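Local structure of polymerase X (Deinococcus radiodurans, 2W9M) at residues A16-A21 with S39-L44; R111-A116 with G131-L136; D22-L27 with A368-G373. The protein probably extends DNA from deoxynucleoside triphosphates as a family X polymerase in DNA repair, and also carries a zinc-binding phosphatase-like domain. One frame throughout, in Å; residues are numbered along the deposited sequence.

Contact 1: A16-A21 with S39-L44; sequences ALERTA and SAARSL
Leu17 and Ala41 mark the place where helices 10-26 and 34-45 come together, their CA atoms 5.6 Å apart. The two segments run nearly antiparallel, at 159° between their N-to-C directions, and their axes approach to 8.5 Å. The small methyl of alanine suits so close a pairing, and Ala41 points it toward helix 10-26. Its CB is met by Leu17 CB at 4.0 Å and, from a direction roughly at a right angle to that, by Glu18 CG at 3.4 Å. Glu18 thus lends its CG methylene to the contact while its chain, extended beyond CG, runs on past Ala41; Glu18 OE2 remains 6.2 Å from Arg42 NE, too far for a salt bridge, though the opposite charges may attract weakly. Leu17 reaches farther. Its CD1, anti to CA (chi2 174°), comes within 3.5 Å of Leu44 CD1, the two side chains crossing at about a right angle, and also brushes Ala40. Within helix 10-26, Thr20 turns OG1 back to Ala16 O at 2.7 Å, on the opposite face of that carbonyl from Thr20 N. In this helix-hairpin-helix domain, helix 67-79 closes over the pair, through Ile69 on Ala40 and Leu73 on Leu44, while Thr20 rests on helix 83-91.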
loop_
_atom_site.group_PDB
_atom_site.type_symbol
_atom_site.label_atom_id
_atom_site.label_comp_id
_atom_site.label_asym_id
_atom_site.label_seq_id
_atom_site.Cartn_x
_atom_site.Cartn_y
_atom_site.Cartn_z
ATOM N N ALA A 16 -3.721 -0.509 -29.041
ATOM C CA ALA A 16 -2.831 -1.074 -28.033
ATOM C C ALA A 16 -1.417 -0.535 -28.211
ATOM O O ALA A 16 -0.760 -0.171 -27.238
ATOM C CB ALA A 16 -2.836 -2.594 -28.106
ATOM N N LEU A 17 -0.954 -0.484 -29.458
ATOM C CA LEU A 17 0.366 0.067 -29.762
ATOM C C LEU A 17 0.450 1.531 -29.355
ATOM O O LEU A 17 1.478 1.982 -28.856
ATOM C CB LEU A 17 0.694 -0.083 -31.252
ATOM C CG LEU A 17 0.943 -1.508 -31.758
ATOM C CD1 LEU A 17 1.114 -1.535 -33.270
ATOM C CD2 LEU A 17 2.152 -2.116 -31.069
ATOM N N GLU A 18 -0.639 2.264 -29.569
ATOM C CA GLU A 18 -0.708 3.677 -29.203
ATOM C C GLU A 18 -0.858 3.890 -27.699
ATOM O O GLU A 18 -0.507 4.949 -27.180
ATOM C CB GLU A 18 -1.854 4.369 -29.945
ATOM C CG GLU A 18 -1.484 4.858 -31.338
ATOM C CD GLU A 18 -2.698 5.142 -32.209
ATOM O OE1 GLU A 18 -3.696 4.394 -32.111
ATOM O OE2 GLU A 18 -2.649 6.110 -33.001
ATOM N N ARG A 19 -1.383 2.888 -27.000
ATOM C CA ARG A 19 -1.565 2.992 -25.556
ATOM C C ARG A 19 -0.275 2.652 -24.810
ATOM O O ARG A 19 -0.082 3.077 -23.670
ATOM C CB ARG A 19 -2.712 2.097 -25.079
ATOM C CG ARG A 19 -3.193 2.413 -23.664
ATOM C CD ARG A 19 -4.411 1.586 -23.275
ATOM N NE ARG A 19 -5.543 1.791 -24.180
ATOM C CZ ARG A 19 -6.017 0.868 -25.014
ATOM N NH1 ARG A 19 -5.463 -0.338 -25.064
ATOM N NH2 ARG A 19 -7.051 1.149 -25.797
ATOM N N THR A 20 0.603 1.892 -25.462
ATOM C CA THR A 20 1.890 1.507 -24.883
ATOM C C THR A 20 2.901 2.652 -24.925
ATOM O O THR A 20 3.715 2.809 -24.014
ATOM C CB THR A 20 2.500 0.290 -25.604
ATOM O OG1 THR A 20 1.493 -0.711 -25.805
ATOM C CG2 THR A 20 3.647 -0.294 -24.787
ATOM N N ALA A 21 2.856 3.443 -25.991
ATOM C CA ALA A 21 3.739 4.593 -26.110
ATOM C C ALA A 21 3.329 5.655 -25.101
ATOM O O ALA A 21 4.177 6.317 -24.513
ATOM C CB ALA A 21 3.712 5.156 -27.531
ATOM N N SER A 39 5.559 4.875 -33.688
ATOM C CA SER A 39 5.785 4.812 -35.129
ATOM C C SER A 39 5.184 3.545 -35.732
ATOM O O SER A 39 4.708 3.557 -36.867
ATOM C CB SER A 39 7.280 4.903 -35.455
ATOM O OG SER A 39 7.963 3.716 -35.085
ATOM N N ALA A 40 5.206 2.454 -34.974
ATOM C CA ALA A 40 4.592 1.209 -35.423
ATOM C C ALA A 40 3.077 1.364 -35.524
ATOM O O ALA A 40 2.423 0.685 -36.315
ATOM C CB ALA A 40 4.952 0.063 -34.488
ATOM N N ALA A 41 2.524 2.265 -34.720
ATOM C CA ALA A 41 1.089 2.514 -34.728
ATOM C C ALA A 41 0.686 3.322 -35.953
ATOM O O ALA A 41 -0.380 3.104 -36.528
ATOM C CB ALA A 41 0.671 3.231 -33.460
ATOM N N ARG A 42 1.545 4.257 -36.347
ATOM C CA ARG A 42 1.272 5.109 -37.499
ATOM C C ARG A 42 1.422 4.345 -38.812
ATOM O O ARG A 42 0.847 4.729 -39.828
ATOM C CB ARG A 42 2.184 6.341 -37.493
ATOM C CG ARG A 42 2.190 7.101 -36.175
ATOM C CD ARG A 42 2.404 8.592 -36.393
ATOM N NE ARG A 42 2.151 9.365 -35.179
ATOM C CZ ARG A 42 1.631 10.590 -35.166
ATOM N NH1 ARG A 42 1.293 11.184 -36.302
ATOM N NH2 ARG A 42 1.437 11.218 -34.014
ATOM N N SER A 43 2.198 3.265 -38.784
ATOM C CA SER A 43 2.401 2.430 -39.966
ATOM C C SER A 43 1.240 1.456 -40.163
ATOM O O SER A 43 0.751 1.281 -41.278
ATOM C CB SER A 43 3.729 1.669 -39.877
ATOM O OG SER A 43 4.839 2.545 -40.013
ATOM N N LEU A 44 0.801 0.824 -39.078
ATOM C CA LEU A 44 -0.373 -0.040 -39.126
ATOM C C LEU A 44 -1.602 0.759 -39.534
ATOM O O LEU A 44 -2.622 0.193 -39.927
ATOM C CB LEU A 44 -0.616 -0.711 -37.774
ATOM C CG LEU A 44 0.122 -2.025 -37.522
ATOM C CD1 LEU A 44 -0.329 -2.637 -36.206
ATOM C CD2 LEU A 44 -0.115 -2.992 -38.670
#

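Contact 2: R111-A116 with G131-L136; sequences RSLWLA and GELAGL
Leu113 and Ala116 meet Leu136 and Leu133 in an apolar contact inside a helix-hairpin-helix domain. Sequence signatures of this DNA-binding motif cover 97-116 and 131-150, so the contact joins the last residues of one signature, on and just after helix 107-115, to the first residues of the next, in the loop between helices 121-130 and 141-157. The joint is made by branched aliphatic side chains and a methyl, with no polar bond between the segments. Leu136 supplies most of it from the loop side. After a type I turn from Leu133 to Leu136, closed by Leu136 N on Leu133 O at 3.1 Å, the backbone becomes extended and Leu136 points toward helix 107-115. Its CG lies anti to the carbonyl carbon, beside the backbone N (chi1 -71°), and the fork beyond it meets both Leu113 and Ala116. Leucine suits the place because such a forked end can touch two partners at once. Leu113 answers with CD2, which is 3.8 Å from Leu136 CD1 and 4.0 Å from Leu133 CD2; it lies about perpendicular to Leu136, whereas Leu113 and Leu133 cross obliquely. Leu133, buried like Leu113, packs also against Leu124 and Ala127 of helix 121-130 and Ile147 of helix 141-157, and so ties the contact into the helices around it. Glu132 keeps its carboxylate OE1 in a salt bridge with Arg123. Ala116, following helix 107-115, is small enough for the leucine fork to sit directly on it: Ala116 CB is 3.9 Å from both CD1 and CD2 of Leu136.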
loop_
_atom_site.group_PDB
_atom_site.type_symbol
_atom_site.label_atom_id
_atom_site.label_comp_id
_atom_site.label_asym_id
_atom_site.label_seq_id
_atom_site.Cartn_x
_atom_site.Cartn_y
_atom_site.Cartn_z
ATOM N N ARG A 111 1.141 12.585 -15.873
ATOM C CA ARG A 111 2.553 12.810 -15.611
ATOM C C ARG A 111 2.790 14.037 -14.736
ATOM O O ARG A 111 3.705 14.050 -13.917
ATOM C CB ARG A 111 3.338 12.923 -16.916
ATOM C CG ARG A 111 4.654 13.642 -16.757
ATOM C CD ARG A 111 5.701 13.105 -17.707
ATOM N NE ARG A 111 7.012 13.672 -17.406
ATOM C CZ ARG A 111 8.160 13.025 -17.565
ATOM N NH1 ARG A 111 8.161 11.778 -18.017
ATOM N NH2 ARG A 111 9.306 13.622 -17.264
ATOM N N SER A 112 1.964 15.065 -14.896
ATOM C CA SER A 112 2.127 16.271 -14.091
ATOM C C SER A 112 1.550 16.084 -12.687
ATOM O O SER A 112 2.017 16.704 -11.727
ATOM C CB SER A 112 1.517 17.493 -14.786
ATOM O OG SER A 112 0.130 17.593 -14.524
ATOM N N LEU A 113 0.538 15.229 -12.567
ATOM C CA LEU A 113 0.014 14.873 -11.253
ATOM C C LEU A 113 1.095 14.128 -10.473
ATOM O O LEU A 113 1.351 14.421 -9.302
ATOM C CB LEU A 113 -1.248 14.008 -11.370
ATOM C CG LEU A 113 -2.521 14.651 -11.928
ATOM C CD1 LEU A 113 -3.656 13.641 -11.955
ATOM C CD2 LEU A 113 -2.917 15.866 -11.117
ATOM N N TRP A 114 1.737 13.172 -11.139
ATOM C CA TRP A 114 2.803 12.390 -10.524
ATOM C C TRP A 114 3.935 13.299 -10.045
ATOM O O TRP A 114 4.385 13.184 -8.904
ATOM C CB TRP A 114 3.337 11.341 -11.507
ATOM C CG TRP A 114 3.914 10.131 -10.850
ATOM C CD1 TRP A 114 5.235 9.829 -10.700
ATOM C CD2 TRP A 114 3.181 9.050 -10.247
ATOM N NE1 TRP A 114 5.372 8.627 -10.041
ATOM C CE2 TRP A 114 4.132 8.133 -9.753
ATOM C CE3 TRP A 114 1.821 8.777 -10.079
ATOM C CZ2 TRP A 114 3.756 6.954 -9.100
ATOM C CZ3 TRP A 114 1.453 7.609 -9.429
ATOM C CH2 TRP A 114 2.418 6.712 -8.948
ATOM N N LEU A 115 4.385 14.209 -10.907
ATOM C CA LEU A 115 5.477 15.108 -10.544
ATOM C C LEU A 115 5.052 16.088 -9.456
ATOM O O LEU A 115 5.892 16.665 -8.767
ATOM C CB LEU A 115 5.994 15.868 -11.766
ATOM C CG LEU A 115 6.596 15.037 -12.904
ATOM C CD1 LEU A 115 6.979 15.946 -14.055
ATOM C CD2 LEU A 115 7.793 14.222 -12.435
ATOM N N ALA A 116 3.744 16.266 -9.298
ATOM C CA ALA A 116 3.209 17.156 -8.271
ATOM C C ALA A 116 2.968 16.431 -6.944
ATOM O O ALA A 116 2.523 17.041 -5.971
ATOM C CB ALA A 116 1.926 17.807 -8.756
ATOM N N GLY A 131 -8.115 22.585 -3.415
ATOM C CA GLY A 131 -7.757 23.584 -4.403
ATOM C C GLY A 131 -6.375 23.340 -4.984
ATOM O O GLY A 131 -5.966 23.993 -5.943
ATOM N N GLU A 132 -5.649 22.394 -4.398
ATOM C CA GLU A 132 -4.302 22.070 -4.860
ATOM C C GLU A 132 -4.301 21.624 -6.323
ATOM O O GLU A 132 -3.415 21.990 -7.098
ATOM C CB GLU A 132 -3.692 20.985 -3.974
ATOM C CG GLU A 132 -2.319 20.513 -4.414
ATOM C CD GLU A 132 -1.759 19.420 -3.515
ATOM O OE1 GLU A 132 -0.655 18.912 -3.813
ATOM O OE2 GLU A 132 -2.420 19.068 -2.511
ATOM N N LEU A 133 -5.308 20.836 -6.691
ATOM C CA LEU A 133 -5.431 20.312 -8.045
ATOM C C LEU A 133 -5.617 21.450 -9.035
ATOM O O LEU A 133 -4.900 21.538 -10.033
ATOM C CB LEU A 133 -6.619 19.357 -8.137
ATOM C CG LEU A 133 -6.498 18.166 -9.086
ATOM C CD1 LEU A 133 -7.878 17.621 -9.399
ATOM C CD2 LEU A 133 -5.778 18.547 -10.362
ATOM N N ALA A 134 -6.583 22.319 -8.753
ATOM C CA ALA A 134 -6.878 23.448 -9.631
ATOM C C ALA A 134 -5.652 24.341 -9.814
ATOM O O ALA A 134 -5.472 24.949 -10.867
ATOM C CB ALA A 134 -8.047 24.255 -9.083
ATOM N N GLY A 135 -4.807 24.397 -8.788
ATOM C CA GLY A 135 -3.639 25.260 -8.795
ATOM C C GLY A 135 -2.528 24.808 -9.722
ATOM O O GLY A 135 -1.573 25.549 -9.962
ATOM N N LEU A 136 -2.644 23.592 -10.242
ATOM C CA LEU A 136 -1.657 23.069 -11.182
ATOM C C LEU A 136 -1.832 23.644 -12.588
ATOM O O LEU A 136 -2.944 23.983 -12.998
ATOM C CB LEU A 136 -1.739 21.542 -11.259
ATOM C CG LEU A 136 -1.250 20.739 -10.059
ATOM C CD1 LEU A 136 -1.368 19.260 -10.357
ATOM C CD2 LEU A 136 0.183 21.108 -9.721
#

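Contact 3: D22-L27 with A368-G373; sequences DLLDIL and AYYANG
Tyr370 and Tyr369 both receive the tip of Leu24, while one face of the Tyr370 ring is covered by Tyr369 itself, whose CD2 sits 4.2 Å above the plane over the ring centre. Leu24 CD2 comes obliquely to both rings, 3.4 Å from Tyr370 CD2 and 3.6 Å from Tyr369 CE2, so one methyl touches both aromatic rings. Tyr369 can reach it because its CG is anti to the backbone N (chi1 -174°), whereas in Tyr370 CG lies beside the N. Leu27, following helix 10-26, lays CD1 against the backbone, 3.6 Å from Ala371 CA and beside the Tyr370 carbonyl. Asn372 has positive phi (60°), which asparagine tolerates well, and its ND2 bonds to Ser338 O. This is close to the metal centre: Leu27 also touches Asp339, and the side chain of Ala371 lies about 5 Å from a bound zinc ion. The loop follows strand 358-364 of the parallel sheet and precedes helix 376-391; Tyr370 packs on Pro84 and Ala87 of helix 83-91, its N bonded to Gln91, and Leu24 leans on Tyr37 of helix 34-45.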
loop_
_atom_site.group_PDB
_atom_site.type_symbol
_atom_site.label_atom_id
_atom_site.label_comp_id
_atom_site.label_asym_id
_atom_site.label_seq_id
_atom_site.Cartn_x
_atom_site.Cartn_y
_atom_site.Cartn_z
ATOM N N ASP A 22 2.021 5.807 -24.907
ATOM C CA ASP A 22 1.490 6.753 -23.929
ATOM C C ASP A 22 1.926 6.384 -22.514
ATOM O O ASP A 22 2.264 7.257 -21.714
ATOM C CB ASP A 22 -0.039 6.818 -24.014
ATOM C CG ASP A 22 -0.527 7.663 -25.183
ATOM O OD1 ASP A 22 0.143 8.662 -25.526
ATOM O OD2 ASP A 22 -1.591 7.331 -25.753
ATOM N N LEU A 23 1.917 5.085 -22.217
ATOM C CA LEU A 23 2.356 4.573 -20.919
ATOM C C LEU A 23 3.854 4.799 -20.684
ATOM O O LEU A 23 4.266 5.168 -19.582
ATOM C CB LEU A 23 2.011 3.087 -20.780
ATOM C CG LEU A 23 0.583 2.750 -20.352
ATOM C CD1 LEU A 23 0.306 1.258 -20.473
ATOM C CD2 LEU A 23 0.350 3.215 -18.930
ATOM N N LEU A 24 4.659 4.569 -21.719
ATOM C CA LEU A 24 6.097 4.824 -21.651
ATOM C C LEU A 24 6.384 6.321 -21.561
ATOM O O LEU A 24 7.342 6.742 -20.913
ATOM C CB LEU A 24 6.812 4.210 -22.858
ATOM C CG LEU A 24 6.742 2.683 -22.933
ATOM C CD1 LEU A 24 7.004 2.171 -24.347
ATOM C CD2 LEU A 24 7.707 2.055 -21.939
ATOM N N ASP A 25 5.541 7.120 -22.211
ATOM C CA ASP A 25 5.626 8.575 -22.126
ATOM C C ASP A 25 5.453 9.066 -20.691
ATOM O O ASP A 25 6.140 9.990 -20.258
ATOM C CB ASP A 25 4.563 9.232 -23.014
ATOM C CG ASP A 25 4.907 9.161 -24.488
ATOM O OD1 ASP A 25 6.110 9.055 -24.817
ATOM O OD2 ASP A 25 3.971 9.215 -25.317
ATOM N N ILE A 26 4.526 8.450 -19.963
ATOM C CA ILE A 26 4.208 8.879 -18.602
ATOM C C ILE A 26 5.444 9.027 -17.711
ATOM O O ILE A 26 5.585 10.025 -17.004
ATOM C CB ILE A 26 3.195 7.931 -17.932
ATOM C CG1 ILE A 26 1.792 8.182 -18.489
ATOM C CG2 ILE A 26 3.211 8.109 -16.416
ATOM C CD1 ILE A 26 0.724 7.312 -17.864
ATOM N N LEU A 27 6.338 8.044 -17.754
ATOM C CA LEU A 27 7.525 8.054 -16.902
ATOM C C LEU A 27 8.760 8.540 -17.648
ATOM O O LEU A 27 9.510 9.376 -17.142
ATOM C CB LEU A 27 7.777 6.663 -16.316
ATOM C CG LEU A 27 6.550 5.943 -15.742
ATOM C CD1 LEU A 27 6.918 4.540 -15.300
ATOM C CD2 LEU A 27 5.932 6.721 -14.588
ATOM N N ALA A 368 12.495 -4.073 -15.430
ATOM C CA ALA A 368 11.278 -3.279 -15.308
ATOM C C ALA A 368 11.296 -2.160 -16.340
ATOM O O ALA A 368 11.564 -1.005 -16.015
ATOM C CB ALA A 368 11.136 -2.714 -13.896
ATOM N N TYR A 369 10.996 -2.517 -17.585
ATOM C CA TYR A 369 11.096 -1.598 -18.713
ATOM C C TYR A 369 10.052 -0.481 -18.688
ATOM O O TYR A 369 10.357 0.670 -19.000
ATOM C CB TYR A 369 11.000 -2.373 -20.029
ATOM C CG TYR A 369 11.248 -1.517 -21.244
ATOM C CD1 TYR A 369 12.520 -1.399 -21.785
ATOM C CD2 TYR A 369 10.212 -0.818 -21.847
ATOM C CE1 TYR A 369 12.754 -0.612 -22.895
ATOM C CE2 TYR A 369 10.435 -0.026 -22.958
ATOM C CZ TYR A 369 11.708 0.070 -23.477
ATOM O OH TYR A 369 11.942 0.856 -24.577
ATOM N N TYR A 370 8.822 -0.822 -18.319
ATOM C CA TYR A 370 7.734 0.147 -18.337
ATOM C C TYR A 370 7.719 1.009 -17.084
ATOM O O TYR A 370 6.876 1.892 -16.941
ATOM C CB TYR A 370 6.389 -0.555 -18.538
ATOM C CG TYR A 370 6.310 -1.296 -19.853
ATOM C CD1 TYR A 370 6.633 -2.645 -19.931
ATOM C CD2 TYR A 370 5.943 -0.642 -21.021
ATOM C CE1 TYR A 370 6.578 -3.326 -21.135
ATOM C CE2 TYR A 370 5.884 -1.314 -22.231
ATOM C CZ TYR A 370 6.202 -2.657 -22.280
ATOM O OH TYR A 370 6.147 -3.332 -23.477
ATOM N N ALA A 371 8.665 0.755 -16.186
ATOM C CA ALA A 371 8.794 1.542 -14.964
ATOM C C ALA A 371 10.116 2.308 -14.944
ATOM O O ALA A 371 10.566 2.760 -13.892
ATOM C CB ALA A 371 8.678 0.646 -13.755
ATOM N N ASN A 372 10.733 2.442 -16.116
ATOM C CA ASN A 372 11.966 3.205 -16.266
ATOM C C ASN A 372 13.107 2.661 -15.411
ATOM O O ASN A 372 13.825 3.419 -14.760
ATOM C CB ASN A 372 11.712 4.683 -15.950
ATOM C CG ASN A 372 12.837 5.589 -16.418
ATOM O OD1 ASN A 372 13.438 5.369 -17.472
ATOM N ND2 ASN A 372 13.121 6.623 -15.635
ATOM N N GLY A 373 13.266 1.342 -15.419
ATOM C CA GLY A 373 14.297 0.688 -14.637
ATOM C C GLY A 373 15.694 1.135 -15.024
ATOM O O GLY A 373 15.926 1.577 -16.143
#

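How the contacts relate
From the N terminus, helix 10-26 serves two contacts in succession. Its middle, 16-21, pairs with 39-44, and contact 1 closes a short loop within the first helix-hairpin-helix domain. The next segment, 22-27, waits for 368-373, so contact 3 crosses contact 1 along the chain and closes a loop of 340 residues, bringing the N-terminal helices onto the zinc-binding domain. Contact 2 follows contact 1 in series and is nested inside that long loop, joining helix 107-115 and the residue after it to the loop before helix 141-157. Thr20 CG2 meets Tyr370 CE2 at 3.5 Å between contacts 1 and 3, and Arg111 of contact 2 probably hydrogen-bonds Ile26 O of contact 3.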